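Local coordinates for protein uracil-DNA glycosylase (Epstein-Barr virus, PDB 6LYJ) that is a viral member of the uracil-DNA glycosylase superfamily, an alpha/beta protein built on a four-stranded parallel sheet flanked by helices, at residues 51-54 / 55-59; 41-44 / 45-49; 91-95 / 96-100; 235-238 / 239-243. All coordinates share one frame; numbering follows the deposited sequence.

Interaction 1: 51-54 / 55-59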
ATOM      1  N   VAL A  51     -17.914  -8.896  11.391  1.00 15.58           N
ATOM      2  CA  VAL A  51     -17.077  -8.667  10.213  1.00 15.41           C
ATOM      3  C   VAL A  51     -16.439  -9.978   9.761  1.00 15.45           C
ATOM      4  O   VAL A  51     -16.387 -10.291   8.558  1.00 16.39           O
ATOM      5  CB  VAL A  51     -16.016  -7.591  10.501  1.00 15.06           C
ATOM      6  CG1 VAL A  51     -15.198  -7.315   9.251  1.00 14.20           C
ATOM      7  CG2 VAL A  51     -16.675  -6.317  11.001  1.00 18.04           C
ATOM      8  N   ILE A  52     -15.914 -10.746  10.719  1.00 17.03           N
ATOM      9  CA  ILE A  52     -15.338 -12.054  10.414  1.00 18.86           C
ATOM     10  C   ILE A  52     -16.365 -12.948   9.727  1.00 16.39           C
ATOM     11  O   ILE A  52     -16.053 -13.648   8.756  1.00 15.94           O
ATOM     12  CB  ILE A  52     -14.785 -12.693  11.701  1.00 20.71           C
ATOM     13  CG1 ILE A  52     -13.566 -11.906  12.185  1.00 20.10           C
ATOM     14  CG2 ILE A  52     -14.445 -14.163  11.478  1.00 20.32           C
ATOM     15  CD1 ILE A  52     -13.097 -12.291  13.563  1.00 22.04           C
ATOM     16  N   ALA A  53     -17.608 -12.934  10.219  1.00 17.85           N
ATOM     17  CA  ALA A  53     -18.662 -13.744   9.618  1.00 18.15           C
ATOM     18  C   ALA A  53     -18.965 -13.287   8.196  1.00 18.28           C
ATOM     19  O   ALA A  53     -19.226 -14.113   7.313  1.00 22.89           O
ATOM     20  CB  ALA A  53     -19.919 -13.694  10.488  1.00 16.14           C
ATOM     21  N   CYS A  54     -18.975 -11.972   7.967  1.00 19.86           N
ATOM     22  CA  CYS A  54     -19.179 -11.450   6.619  1.00 17.79           C
ATOM     23  C   CYS A  54     -18.118 -11.984   5.667  1.00 21.81           C
ATOM     24  O   CYS A  54     -18.429 -12.426   4.550  1.00 19.69           O
ATOM     25  CB  CYS A  54     -19.155  -9.920   6.642  1.00 18.08           C
ATOM     26  SG  CYS A  54     -19.314  -9.143   5.018  1.00 21.53           S
ATOM     27  N   VAL A  55     -16.850 -11.931   6.088  1.00 13.68           N
ATOM     28  CA  VAL A  55     -15.781 -12.451   5.237  1.00 13.54           C
ATOM     29  C   VAL A  55     -15.974 -13.945   4.996  1.00 21.62           C
ATOM     30  O   VAL A  55     -15.739 -14.446   3.888  1.00 20.93           O
ATOM     31  CB  VAL A  55     -14.400 -12.149   5.850  1.00 21.26           C
ATOM     32  CG1 VAL A  55     -13.291 -12.734   4.981  1.00 21.00           C
ATOM     33  CG2 VAL A  55     -14.201 -10.649   6.020  1.00 12.40           C
ATOM     34  N   ARG A  56     -16.397 -14.682   6.031  1.00 22.73           N
ATOM     35  CA  ARG A  56     -16.654 -16.113   5.862  1.00 25.32           C
ATOM     36  C   ARG A  56     -17.737 -16.374   4.822  1.00 22.19           C
ATOM     37  O   ARG A  56     -17.633 -17.319   4.032  1.00 19.17           O
ATOM     38  CB  ARG A  56     -17.034 -16.755   7.197  1.00 25.01           C
ATOM     39  CG  ARG A  56     -15.858 -16.963   8.131  1.00 30.35           C
ATOM     40  CD  ARG A  56     -16.212 -17.921   9.253  1.00 37.05           C
ATOM     41  NE  ARG A  56     -15.114 -18.068  10.203  1.00 38.42           N
ATOM     42  CZ  ARG A  56     -15.211 -17.801  11.500  1.00 40.00           C
ATOM     43  NH1 ARG A  56     -16.367 -17.392  12.008  1.00 41.09           N
ATOM     44  NH2 ARG A  56     -14.159 -17.961  12.290  1.00 41.10           N
ATOM     45  N   ARG A  57     -18.792 -15.554   4.814  1.00 18.97           N
ATOM     46  CA  ARG A  57     -19.824 -15.705   3.790  1.00 19.29           C
ATOM     47  C   ARG A  57     -19.272 -15.393   2.406  1.00 26.27           C
ATOM     48  O   ARG A  57     -19.572 -16.100   1.435  1.00 25.61           O
ATOM     49  CB  ARG A  57     -21.023 -14.801   4.086  1.00 17.69           C
ATOM     50  CG  ARG A  57     -21.849 -15.194   5.300  1.00 19.41           C
ATOM     51  CD  ARG A  57     -23.156 -14.405   5.356  1.00 20.04           C
ATOM     52  NE  ARG A  57     -22.954 -12.959   5.267  1.00 19.69           N
ATOM     53  CZ  ARG A  57     -22.691 -12.167   6.304  1.00 21.92           C
ATOM     54  NH1 ARG A  57     -22.579 -12.673   7.524  1.00 16.46           N
ATOM     55  NH2 ARG A  57     -22.529 -10.863   6.116  1.00 15.88           N
ATOM     56  N   LEU A  58     -18.470 -14.331   2.296  1.00 25.16           N
ATOM     57  CA  LEU A  58     -17.933 -13.948   0.993  1.00 24.81           C
ATOM     58  C   LEU A  58     -16.945 -14.979   0.455  1.00 22.51           C
ATOM     59  O   LEU A  58     -16.792 -15.106  -0.764  1.00 20.99           O
ATOM     60  CB  LEU A  58     -17.273 -12.572   1.084  1.00 24.65           C
ATOM     61  CG  LEU A  58     -18.205 -11.403   1.414  1.00 22.83           C
ATOM     62  CD1 LEU A  58     -17.407 -10.172   1.810  1.00 19.40           C
ATOM     63  CD2 LEU A  58     -19.104 -11.102   0.226  1.00 22.77           C
ATOM     64  N   ARG A  59     -16.280 -15.730   1.337  1.00 23.85           N
ATOM     65  CA  ARG A  59     -15.257 -16.673   0.884  1.00 24.98           C
ATOM     66  C   ARG A  59     -15.834 -17.846   0.100  1.00 29.98           C
ATOM     67  O   ARG A  59     -15.126 -18.438  -0.723  1.00 26.69           O
ATOM     68  CB  ARG A  59     -14.460 -17.202   2.076  1.00 24.91           C
ATOM     69  CG  ARG A  59     -13.206 -16.416   2.377  1.00 27.76           C
ATOM     70  CD  ARG A  59     -12.354 -17.118   3.418  1.00 27.13           C
ATOM     71  NE  ARG A  59     -11.619 -16.147   4.220  1.00 23.07           N
ATOM     72  CZ  ARG A  59     -10.472 -15.593   3.848  1.00 20.42           C
ATOM     73  NH1 ARG A  59      -9.914 -15.930   2.692  1.00 23.34           N
ATOM     74  NH2 ARG A  59      -9.875 -14.716   4.637  1.00 21.84           N
TER

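Interaction 2: 41-44 / 45-49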
ATOM      1  N   SER A  41     -14.900  -4.478  24.435  1.00 25.00           N
ATOM      2  CA  SER A  41     -16.189  -4.624  25.087  1.00 24.25           C
ATOM      3  C   SER A  41     -16.974  -5.755  24.423  1.00 23.91           C
ATOM      4  O   SER A  41     -16.667  -6.155  23.295  1.00 20.12           O
ATOM      5  CB  SER A  41     -16.967  -3.312  25.018  1.00 20.93           C
ATOM      6  OG  SER A  41     -17.304  -2.991  23.682  1.00 21.93           O
ATOM      7  N   PRO A  42     -17.986  -6.297  25.108  1.00 24.03           N
ATOM      8  CA  PRO A  42     -18.815  -7.337  24.474  1.00 25.16           C
ATOM      9  C   PRO A  42     -19.416  -6.918  23.141  1.00 20.97           C
ATOM     10  O   PRO A  42     -19.407  -7.709  22.188  1.00 24.98           O
ATOM     11  CB  PRO A  42     -19.894  -7.601  25.531  1.00 25.93           C
ATOM     12  CG  PRO A  42     -19.208  -7.316  26.824  1.00 29.15           C
ATOM     13  CD  PRO A  42     -18.298  -6.143  26.540  1.00 25.36           C
ATOM     14  N   ILE A  43     -19.907  -5.680  23.034  1.00 21.11           N
ATOM     15  CA  ILE A  43     -20.483  -5.230  21.769  1.00 23.40           C
ATOM     16  C   ILE A  43     -19.408  -5.104  20.694  1.00 18.87           C
ATOM     17  O   ILE A  43     -19.642  -5.444  19.528  1.00 20.58           O
ATOM     18  CB  ILE A  43     -21.274  -3.919  21.966  1.00 25.41           C
ATOM     19  CG1 ILE A  43     -22.183  -3.660  20.759  1.00 29.63           C
ATOM     20  CG2 ILE A  43     -20.351  -2.725  22.213  1.00 29.07           C
ATOM     21  CD1 ILE A  43     -23.331  -4.647  20.626  1.00 30.50           C
ATOM     22  N   PHE A  44     -18.212  -4.627  21.055  1.00 19.53           N
ATOM     23  CA  PHE A  44     -17.147  -4.563  20.059  1.00 22.97           C
ATOM     24  C   PHE A  44     -16.695  -5.958  19.650  1.00 15.07           C
ATOM     25  O   PHE A  44     -16.348  -6.186  18.485  1.00 17.64           O
ATOM     26  CB  PHE A  44     -15.962  -3.743  20.571  1.00 23.09           C
ATOM     27  CG  PHE A  44     -16.104  -2.265  20.340  1.00 24.84           C
ATOM     28  CD1 PHE A  44     -17.350  -1.702  20.109  1.00 22.80           C
ATOM     29  CD2 PHE A  44     -14.986  -1.447  20.298  1.00 25.68           C
ATOM     30  CE1 PHE A  44     -17.481  -0.346  19.879  1.00 27.46           C
ATOM     31  CE2 PHE A  44     -15.109  -0.091  20.065  1.00 27.66           C
ATOM     32  CZ  PHE A  44     -16.358   0.462  19.853  1.00 27.47           C
ATOM     33  N   GLN A  45     -16.696  -6.902  20.597  1.00 16.48           N
ATOM     34  CA  GLN A  45     -16.418  -8.291  20.245  1.00 15.76           C
ATOM     35  C   GLN A  45     -17.426  -8.803  19.229  1.00 20.01           C
ATOM     36  O   GLN A  45     -17.055  -9.463  18.253  1.00 19.70           O
ATOM     37  CB  GLN A  45     -16.443  -9.174  21.493  1.00 16.67           C
ATOM     38  CG  GLN A  45     -15.323  -8.923  22.487  1.00 20.28           C
ATOM     39  CD  GLN A  45     -15.497  -9.729  23.759  1.00 26.79           C
ATOM     40  OE1 GLN A  45     -15.646 -10.949  23.715  1.00 27.78           O
ATOM     41  NE2 GLN A  45     -15.480  -9.050  24.902  1.00 30.55           N
ATOM     42  N   ARG A  46     -18.709  -8.488  19.433  1.00 16.16           N
ATOM     43  CA  ARG A  46     -19.738  -8.956  18.511  1.00 16.26           C
ATOM     44  C   ARG A  46     -19.607  -8.289  17.146  1.00 21.84           C
ATOM     45  O   ARG A  46     -19.822  -8.931  16.114  1.00 22.35           O
ATOM     46  CB  ARG A  46     -21.123  -8.709  19.108  1.00 17.02           C
ATOM     47  CG  ARG A  46     -21.477  -9.683  20.217  1.00 18.60           C
ATOM     48  CD  ARG A  46     -22.751  -9.284  20.945  1.00 18.78           C
ATOM     49  NE  ARG A  46     -23.912  -9.246  20.063  1.00 19.94           N
ATOM     50  CZ  ARG A  46     -25.134  -8.906  20.463  1.00 21.07           C
ATOM     51  NH1 ARG A  46     -25.340  -8.578  21.725  1.00 21.65           N
ATOM     52  NH2 ARG A  46     -26.149  -8.897  19.611  1.00 24.09           N
ATOM     53  N   LYS A  47     -19.241  -7.006  17.118  1.00 15.07           N
ATOM     54  CA  LYS A  47     -19.049  -6.309  15.846  1.00 15.87           C
ATOM     55  C   LYS A  47     -17.876  -6.895  15.060  1.00 15.37           C
ATOM     56  O   LYS A  47     -17.969  -7.104  13.838  1.00 15.38           O
ATOM     57  CB  LYS A  47     -18.851  -4.813  16.104  1.00 15.93           C
ATOM     58  CG  LYS A  47     -20.099  -4.117  16.632  1.00 20.23           C
ATOM     59  CD  LYS A  47     -19.779  -2.791  17.316  1.00 22.67           C
ATOM     60  CE  LYS A  47     -19.330  -1.743  16.318  1.00 27.04           C
ATOM     61  NZ  LYS A  47     -20.404  -1.428  15.344  1.00 32.36           N
ATOM     62  N   LEU A  48     -16.764  -7.179  15.743  1.00 16.85           N
ATOM     63  CA  LEU A  48     -15.649  -7.847  15.076  1.00 16.82           C
ATOM     64  C   LEU A  48     -16.057  -9.233  14.582  1.00 16.43           C
ATOM     65  O   LEU A  48     -15.733  -9.623  13.451  1.00 17.01           O
ATOM     66  CB  LEU A  48     -14.448  -7.930  16.017  1.00 17.33           C
ATOM     67  CG  LEU A  48     -13.260  -8.746  15.505  1.00 19.08           C
ATOM     68  CD1 LEU A  48     -12.746  -8.185  14.187  1.00 18.26           C
ATOM     69  CD2 LEU A  48     -12.153  -8.784  16.551  1.00 16.45           C
ATOM     70  N   ALA A  49     -16.737 -10.010  15.437  1.00 14.35           N
ATOM     71  CA  ALA A  49     -17.227 -11.320  15.020  1.00 17.53           C
ATOM     72  C   ALA A  49     -18.120 -11.213  13.793  1.00 19.09           C
ATOM     73  O   ALA A  49     -18.088 -12.089  12.922  1.00 18.71           O
ATOM     74  CB  ALA A  49     -17.985 -11.993  16.166  1.00 15.69           C
TER

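Interaction 3: 91-95 / 96-100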
ATOM      1  N   ASP A  91      -5.238  -1.912   1.554  1.00 16.15           N
ATOM      2  CA  ASP A  91      -5.781  -3.264   1.612  1.00 14.86           C
ATOM      3  C   ASP A  91      -4.754  -4.278   1.101  1.00 15.72           C
ATOM      4  O   ASP A  91      -3.725  -3.878   0.543  1.00 16.60           O
ATOM      5  CB  ASP A  91      -7.106  -3.317   0.840  1.00 19.22           C
ATOM      6  CG  ASP A  91      -6.934  -3.165  -0.659  1.00 26.42           C
ATOM      7  OD1 ASP A  91      -5.905  -2.610  -1.107  1.00 26.58           O
ATOM      8  OD2 ASP A  91      -7.853  -3.596  -1.391  1.00 27.82           O
ATOM      9  N   PRO A  92      -4.956  -5.578   1.318  1.00 10.36           N
ATOM     10  CA  PRO A  92      -3.939  -6.553   0.910  1.00 16.04           C
ATOM     11  C   PRO A  92      -3.813  -6.644  -0.604  1.00 16.27           C
ATOM     12  O   PRO A  92      -4.699  -6.239  -1.358  1.00 16.51           O
ATOM     13  CB  PRO A  92      -4.441  -7.874   1.508  1.00 13.94           C
ATOM     14  CG  PRO A  92      -5.403  -7.471   2.586  1.00 15.06           C
ATOM     15  CD  PRO A  92      -6.053  -6.226   2.057  1.00 15.68           C
ATOM     16  N   TYR A  93      -2.672  -7.170  -1.042  1.00 15.88           N
ATOM     17  CA  TYR A  93      -2.510  -7.509  -2.447  1.00 14.04           C
ATOM     18  C   TYR A  93      -3.601  -8.490  -2.864  1.00 17.69           C
ATOM     19  O   TYR A  93      -4.008  -9.353  -2.082  1.00 16.51           O
ATOM     20  CB  TYR A  93      -1.131  -8.117  -2.687  1.00 15.04           C
ATOM     21  CG  TYR A  93       0.009  -7.192  -2.340  1.00 14.12           C
ATOM     22  CD1 TYR A  93       0.335  -6.123  -3.162  1.00 13.45           C
ATOM     23  CD2 TYR A  93       0.758  -7.388  -1.187  1.00 15.04           C
ATOM     24  CE1 TYR A  93       1.371  -5.275  -2.847  1.00 16.88           C
ATOM     25  CE2 TYR A  93       1.800  -6.547  -0.862  1.00 15.88           C
ATOM     26  CZ  TYR A  93       2.100  -5.490  -1.694  1.00 17.05           C
ATOM     27  OH  TYR A  93       3.135  -4.647  -1.373  1.00 17.51           O
ATOM     28  N   HIS A  94      -4.072  -8.361  -4.104  1.00 15.35           N
ATOM     29  CA  HIS A  94      -5.259  -9.084  -4.544  1.00 17.72           C
ATOM     30  C   HIS A  94      -4.949 -10.130  -5.609  1.00 18.55           C
ATOM     31  O   HIS A  94      -5.852 -10.547  -6.342  1.00 18.10           O
ATOM     32  CB  HIS A  94      -6.326  -8.107  -5.046  1.00 17.84           C
ATOM     33  CG  HIS A  94      -5.835  -7.131  -6.074  1.00 20.34           C
ATOM     34  ND1 HIS A  94      -5.617  -7.479  -7.390  1.00 21.28           N
ATOM     35  CD2 HIS A  94      -5.538  -5.814  -5.981  1.00 19.02           C
ATOM     36  CE1 HIS A  94      -5.199  -6.421  -8.061  1.00 20.25           C
ATOM     37  NE2 HIS A  94      -5.144  -5.395  -7.229  1.00 20.90           N
ATOM     38  N   GLY A  95      -3.701 -10.582  -5.694  1.00 19.58           N
ATOM     39  CA  GLY A  95      -3.330 -11.561  -6.697  1.00 16.41           C
ATOM     40  C   GLY A  95      -2.679 -12.793  -6.106  1.00 19.00           C
ATOM     41  O   GLY A  95      -2.033 -13.564  -6.821  1.00 22.09           O
ATOM     42  N   GLY A  96      -2.834 -12.986  -4.797  1.00 21.82           N
ATOM     43  CA  GLY A  96      -2.270 -14.132  -4.113  1.00 22.49           C
ATOM     44  C   GLY A  96      -0.929 -13.910  -3.447  1.00 24.06           C
ATOM     45  O   GLY A  96      -0.406 -14.846  -2.829  1.00 21.57           O
ATOM     46  N   GLN A  97      -0.347 -12.717  -3.547  1.00 21.89           N
ATOM     47  CA  GLN A  97       0.961 -12.500  -2.947  1.00 20.23           C
ATOM     48  C   GLN A  97       0.888 -11.963  -1.520  1.00 19.51           C
ATOM     49  O   GLN A  97       1.920 -11.909  -0.845  1.00 20.96           O
ATOM     50  CB  GLN A  97       1.803 -11.566  -3.833  1.00 20.99           C
ATOM     51  CG  GLN A  97       1.288 -10.149  -3.992  1.00 18.38           C
ATOM     52  CD  GLN A  97       0.265  -9.987  -5.111  1.00 17.42           C
ATOM     53  OE1 GLN A  97      -0.763 -10.661  -5.137  1.00 18.60           O
ATOM     54  NE2 GLN A  97       0.542  -9.072  -6.033  1.00 15.10           N
ATOM     55  N   ALA A  98      -0.296 -11.598  -1.034  1.00 20.25           N
ATOM     56  CA  ALA A  98      -0.412 -11.065   0.319  1.00 17.18           C
ATOM     57  C   ALA A  98      -0.105 -12.140   1.357  1.00 15.35           C
ATOM     58  O   ALA A  98      -0.442 -13.315   1.183  1.00 18.16           O
ATOM     59  CB  ALA A  98      -1.810 -10.491   0.547  1.00 14.25           C
ATOM     60  N   ASN A  99       0.529 -11.722   2.457  1.00 15.48           N
ATOM     61  CA  ASN A  99       0.899 -12.622   3.543  1.00 20.15           C
ATOM     62  C   ASN A  99       0.404 -12.125   4.898  1.00 21.23           C
ATOM     63  O   ASN A  99       0.945 -12.527   5.933  1.00 18.41           O
ATOM     64  CB  ASN A  99       2.420 -12.835   3.574  1.00 20.81           C
ATOM     65  CG  ASN A  99       3.198 -11.542   3.816  1.00 19.26           C
ATOM     66  OD1 ASN A  99       2.620 -10.495   4.103  1.00 20.59           O
ATOM     67  ND2 ASN A  99       4.520 -11.618   3.698  1.00 19.37           N
ATOM     68  N   GLY A 100      -0.606 -11.256   4.919  1.00 20.51           N
ATOM     69  CA  GLY A 100      -1.151 -10.790   6.176  1.00 15.12           C
ATOM     70  C   GLY A 100      -0.399  -9.637   6.803  1.00 18.30           C
ATOM     71  O   GLY A 100      -0.772  -9.203   7.902  1.00 15.98           O
TER
HETATM   72  O   HOH W   1      -3.061 -11.798  -2.222  1.00 14.59           O

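Interaction 4: 235-238 / 239-243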
ATOM      1  N   HIS A 235      12.328   8.704   7.226  1.00 20.89           N
ATOM      2  CA  HIS A 235      11.442   8.242   8.291  1.00 22.25           C
ATOM      3  C   HIS A 235      12.070   7.139   9.140  1.00 21.35           C
ATOM      4  O   HIS A 235      11.803   7.065  10.345  1.00 18.55           O
ATOM      5  CB  HIS A 235      10.126   7.742   7.692  1.00 20.95           C
ATOM      6  CG  HIS A 235       9.152   8.830   7.355  1.00 18.72           C
ATOM      7  ND1 HIS A 235       7.865   8.568   6.938  1.00 17.54           N
ATOM      8  CD2 HIS A 235       9.278  10.178   7.365  1.00 17.77           C
ATOM      9  CE1 HIS A 235       7.237   9.708   6.712  1.00 14.44           C
ATOM     10  NE2 HIS A 235       8.072  10.701   6.961  1.00 15.21           N
ATOM     11  N   PHE A 236      12.891   6.272   8.549  1.00 20.33           N
ATOM     12  CA  PHE A 236      13.452   5.167   9.319  1.00 19.50           C
ATOM     13  C   PHE A 236      14.568   5.640  10.249  1.00 19.86           C
ATOM     14  O   PHE A 236      14.678   5.165  11.394  1.00 21.30           O
ATOM     15  CB  PHE A 236      13.946   4.081   8.362  1.00 19.40           C
ATOM     16  CG  PHE A 236      12.858   3.523   7.490  1.00 21.58           C
ATOM     17  CD1 PHE A 236      12.017   2.527   7.958  1.00 21.67           C
ATOM     18  CD2 PHE A 236      12.657   4.017   6.210  1.00 25.56           C
ATOM     19  CE1 PHE A 236      11.007   2.023   7.161  1.00 21.95           C
ATOM     20  CE2 PHE A 236      11.647   3.518   5.407  1.00 23.69           C
ATOM     21  CZ  PHE A 236      10.821   2.521   5.883  1.00 22.39           C
ATOM     22  N   VAL A 237      15.328   6.643   9.811  1.00 19.43           N
ATOM     23  CA  VAL A 237      16.314   7.272  10.681  1.00 23.24           C
ATOM     24  C   VAL A 237      15.618   8.023  11.809  1.00 23.54           C
ATOM     25  O   VAL A 237      15.994   7.898  12.979  1.00 25.55           O
ATOM     26  CB  VAL A 237      17.234   8.198   9.865  1.00 26.95           C
ATOM     27  CG1 VAL A 237      18.159   8.989  10.787  1.00 23.92           C
ATOM     28  CG2 VAL A 237      18.032   7.395   8.847  1.00 28.28           C
ATOM     29  N   LEU A 238      14.627   8.855  11.469  1.00 20.32           N
ATOM     30  CA  LEU A 238      13.915   9.607  12.498  1.00 21.22           C
ATOM     31  C   LEU A 238      13.264   8.665  13.503  1.00 21.48           C
ATOM     32  O   LEU A 238      13.244   8.941  14.709  1.00 25.63           O
ATOM     33  CB  LEU A 238      12.872  10.520  11.854  1.00 22.16           C
ATOM     34  CG  LEU A 238      13.436  11.634  10.968  1.00 18.42           C
ATOM     35  CD1 LEU A 238      12.313  12.337  10.212  1.00 18.12           C
ATOM     36  CD2 LEU A 238      14.248  12.627  11.795  1.00 19.58           C
ATOM     37  N   ALA A 239      12.730   7.542  13.019  1.00 21.32           N
ATOM     38  CA  ALA A 239      12.108   6.560  13.898  1.00 20.99           C
ATOM     39  C   ALA A 239      13.116   6.005  14.893  1.00 25.14           C
ATOM     40  O   ALA A 239      12.847   5.950  16.102  1.00 17.41           O
ATOM     41  CB  ALA A 239      11.484   5.437  13.072  1.00 18.15           C
ATOM     42  N   ASN A 240      14.292   5.580  14.404  1.00 23.01           N
ATOM     43  CA  ASN A 240      15.283   5.050  15.340  1.00 25.15           C
ATOM     44  C   ASN A 240      15.815   6.127  16.283  1.00 27.53           C
ATOM     45  O   ASN A 240      16.108   5.830  17.448  1.00 25.13           O
ATOM     46  CB  ASN A 240      16.433   4.382  14.588  1.00 25.62           C
ATOM     47  CG  ASN A 240      16.173   2.909  14.317  1.00 26.00           C
ATOM     48  OD1 ASN A 240      15.318   2.295  14.955  1.00 21.71           O
ATOM     49  ND2 ASN A 240      16.921   2.335  13.380  1.00 22.46           N
ATOM     50  N   ASN A 241      15.950   7.372  15.814  1.00 26.59           N
ATOM     51  CA  ASN A 241      16.330   8.457  16.719  1.00 25.93           C
ATOM     52  C   ASN A 241      15.313   8.610  17.841  1.00 21.93           C
ATOM     53  O   ASN A 241      15.679   8.775  19.012  1.00 21.83           O
ATOM     54  CB  ASN A 241      16.478   9.776  15.957  1.00 22.68           C
ATOM     55  CG  ASN A 241      17.656   9.774  15.005  1.00 27.65           C
ATOM     56  OD1 ASN A 241      18.540   8.920  15.092  1.00 32.16           O
ATOM     57  ND2 ASN A 241      17.689  10.749  14.104  1.00 27.70           N
ATOM     58  N   PHE A 242      14.025   8.555  17.496  1.00 19.56           N
ATOM     59  CA  PHE A 242      12.981   8.650  18.508  1.00 19.53           C
ATOM     60  C   PHE A 242      13.098   7.509  19.507  1.00 22.10           C
ATOM     61  O   PHE A 242      13.087   7.729  20.725  1.00 22.56           O
ATOM     62  CB  PHE A 242      11.607   8.656  17.837  1.00 23.55           C
ATOM     63  CG  PHE A 242      10.453   8.680  18.797  1.00 24.04           C
ATOM     64  CD1 PHE A 242      10.015   9.878  19.344  1.00 25.27           C
ATOM     65  CD2 PHE A 242       9.781   7.511  19.130  1.00 18.69           C
ATOM     66  CE1 PHE A 242       8.942   9.908  20.222  1.00 24.28           C
ATOM     67  CE2 PHE A 242       8.706   7.536  20.003  1.00 21.10           C
ATOM     68  CZ  PHE A 242       8.285   8.736  20.549  1.00 20.46           C
ATOM     69  N   LEU A 243      13.247   6.280  19.003  1.00 22.71           N
ATOM     70  CA  LEU A 243      13.329   5.126  19.894  1.00 22.48           C
ATOM     71  C   LEU A 243      14.525   5.251  20.833  1.00 23.46           C
ATOM     72  O   LEU A 243      14.423   4.935  22.024  1.00 24.60           O
ATOM     73  CB  LEU A 243      13.402   3.832  19.081  1.00 20.19           C
ATOM     74  CG  LEU A 243      12.174   3.505  18.220  1.00 22.49           C
ATOM     75  CD1 LEU A 243      12.373   2.209  17.436  1.00 18.88           C
ATOM     76  CD2 LEU A 243      10.918   3.425  19.083  1.00 19.24           C
TER

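Interaction 1: 51-54 / 55-59
The backbone N-H groups of V55, R56, R57 and L58 reach back four residues to the carbonyls of V51, I52, A53 and C54, bonds as close as the 2.9 Å of R56 N to I52 O. One turn apart, I52 and R56 run alongside each other. With chi1 of I52 at -68°, CG2 lies anti to the backbone N, and this methyl sits over the centre of the guanidinium face, 3.7 Å from R56 CZ. The arginine suits the place because its extended chain can offer that flat face to a hydrocarbon neighbour while NE still pairs with the carboxylate of E68 in a salt bridge. This is the last part of helix 42-59, which lies along the side of the alpha/beta fold; V51 and V55, branched and apolar, face inward onto W167 of helix 167-181. R57 behaves differently from R56: a bend at chi3 (-53°) folds its guanidinium back over C54, so that C54 CA lies under one face, toward the rim of the group, 3.4 Å from R57 NH2. C54 SG meets L58 CD1 at 3.9 Å. L58 also lays CG against the carbonyl of the same cysteine, 3.3 Å from C54 O, and its side chain touches H162 in a loop beyond.

Interaction 2: 41-44 / 45-49
S41 O takes the N-H of Q45 at 2.8 Å, the shortest of the bonds that open this helix. The same serine is the N-cap: S41 OG accepts from F44 N at 3.2 Å, with an N-H...O angle of 158°, and so satisfies an amide that has no carbonyl of an earlier turn to bind. Serine suits this position because its short hydroxyl arm, at chi1 66°, can bend over the helix end. P42 follows well in the first turn, where its lack of an N-H costs no helical bond, and its carbonyl receives R46 N. The aliphatic part of Q45 runs back along the cap, with CG 3.2 Å from S41 O, and takes NE2 to a hydrogen bond with L40 O.

On another side F44 and K47 leave the helix in a common direction, flank to flank. K47 CD comes to 3.9 Å from F44 CD1, approaching the ring obliquely. Bends at chi3 and chi4 turn the end of this lysine away from the first turn, and its ammonium group makes a cation-pi contact with W169. Lysine suits the place because its methylenes can line the phenyl ring while its charged tip reaches the indole. F44 in turn meets W169 and H173 edge-to-face, while L48 packs on W167 and F170, so the start of helix 42-59 lies against helix 167-181, with L28 and L40 of the N-terminal loops beside it.

Interaction 3: 91-95 / 96-100
G96 opens the second half of the turn by meeting Y93 through a water held within the turn: the water gives a hydrogen to Y93 O at 2.6 Å and receives a weak bond from G96 N. With phi at 96°, the backbone leaves no room for a CB beside the carbonyl of G95, and glycine suits the place. Q97 comes next and folds back beside Y93, crossing it at about a right angle. Its first torsion (65°) sets CG between the backbone N and the carbonyl carbon, and the bend at chi2 brings Q97 CD to 3.4 Å from Y93 CB; the amide and ring planes are nearly parallel (11°), but the approach to the ring is oblique. The same amide offers OE1 to G95 N at 3.0 Å, a weak, strongly bent bond, while NE2 is held by an aromatic side chain of the other protein's chain. A98 then adds its N-H to the water, A98 N standing 3.0 Å from it, and its small methyl fits against P92, whereas Y93 OH is hydrogen-bonded to F103 O. The Asp-Pro-Tyr-His run of residues 91-94, in the loop after strand 85-89, belongs to the signature motif of this uracil-DNA glycosylase family.

Interaction 4: 235-238 / 239-243
V237 and N241 lie side by side one turn apart on helix 235-245, an alpha helix laid against the parallel sheet of this alpha/beta fold. V237 CG1 touches N241 ND2 at 3.8 Å. With chi1 of V237 at 173°, that methyl is anti to the backbone N and leans along the helix toward the asparagine. The amide carbon of N241 rests on the valine carbonyl, N241 CG being 3.2 Å from V237 O, and the same oxygen takes the backbone bond of N241 N at 2.9 Å. N240 N, F242 N and A239 N make the matching bonds to F236 O, L238 O and H235 O. Alanine fits where it stands because its lone methyl can press close to the turn before, A239 CB to H235 O at 3.2 Å. N240 and F242 lean on the first turn through their CB atoms: N240 CB lies 3.7 Å from F236 O, and F242 CB lies 3.5 Å from L238 O, while the F242 ring leads away.

Around this core, A239 packs on V186 and M188 of strand 186-190, L238 on L209 and F242 on L207 of strand 207-211, and F236 on I118 and L122 of helix 113-125, with W253 edge-to-face to it. N241 OD1 is hydrogen-bonded by R244 NH1 within the same helix, N240 OD1 accepts from I251 N, and H235 is placed by W190, ring planes about 20° apart, with NE1 of W190 hydrogen-bonded to ND1 of H235. At the head of the helix, the backbone N of H235 is hydrogen-bonded to OD1 of N233.

How the interactions relate
Interactions 1 and 2 are successive parts of a single helix, 42-59, with centres about 15 Å apart; both lean on helix 167-181, meeting at W167, and their segments are separated by one residue. Interaction 3 is the family's signature loop, where another protein's chain also binds; its nearest atoms lie about 9 Å from interaction 1 and about 14 Å from interaction 2. Interaction 4 stands on the other side of the chain's centre from all three, its centre about 38 Å from that of interaction 1. It touches none of the others, and interaction 3 is the nearest of the three to it, about 13 Å away between nearest atoms.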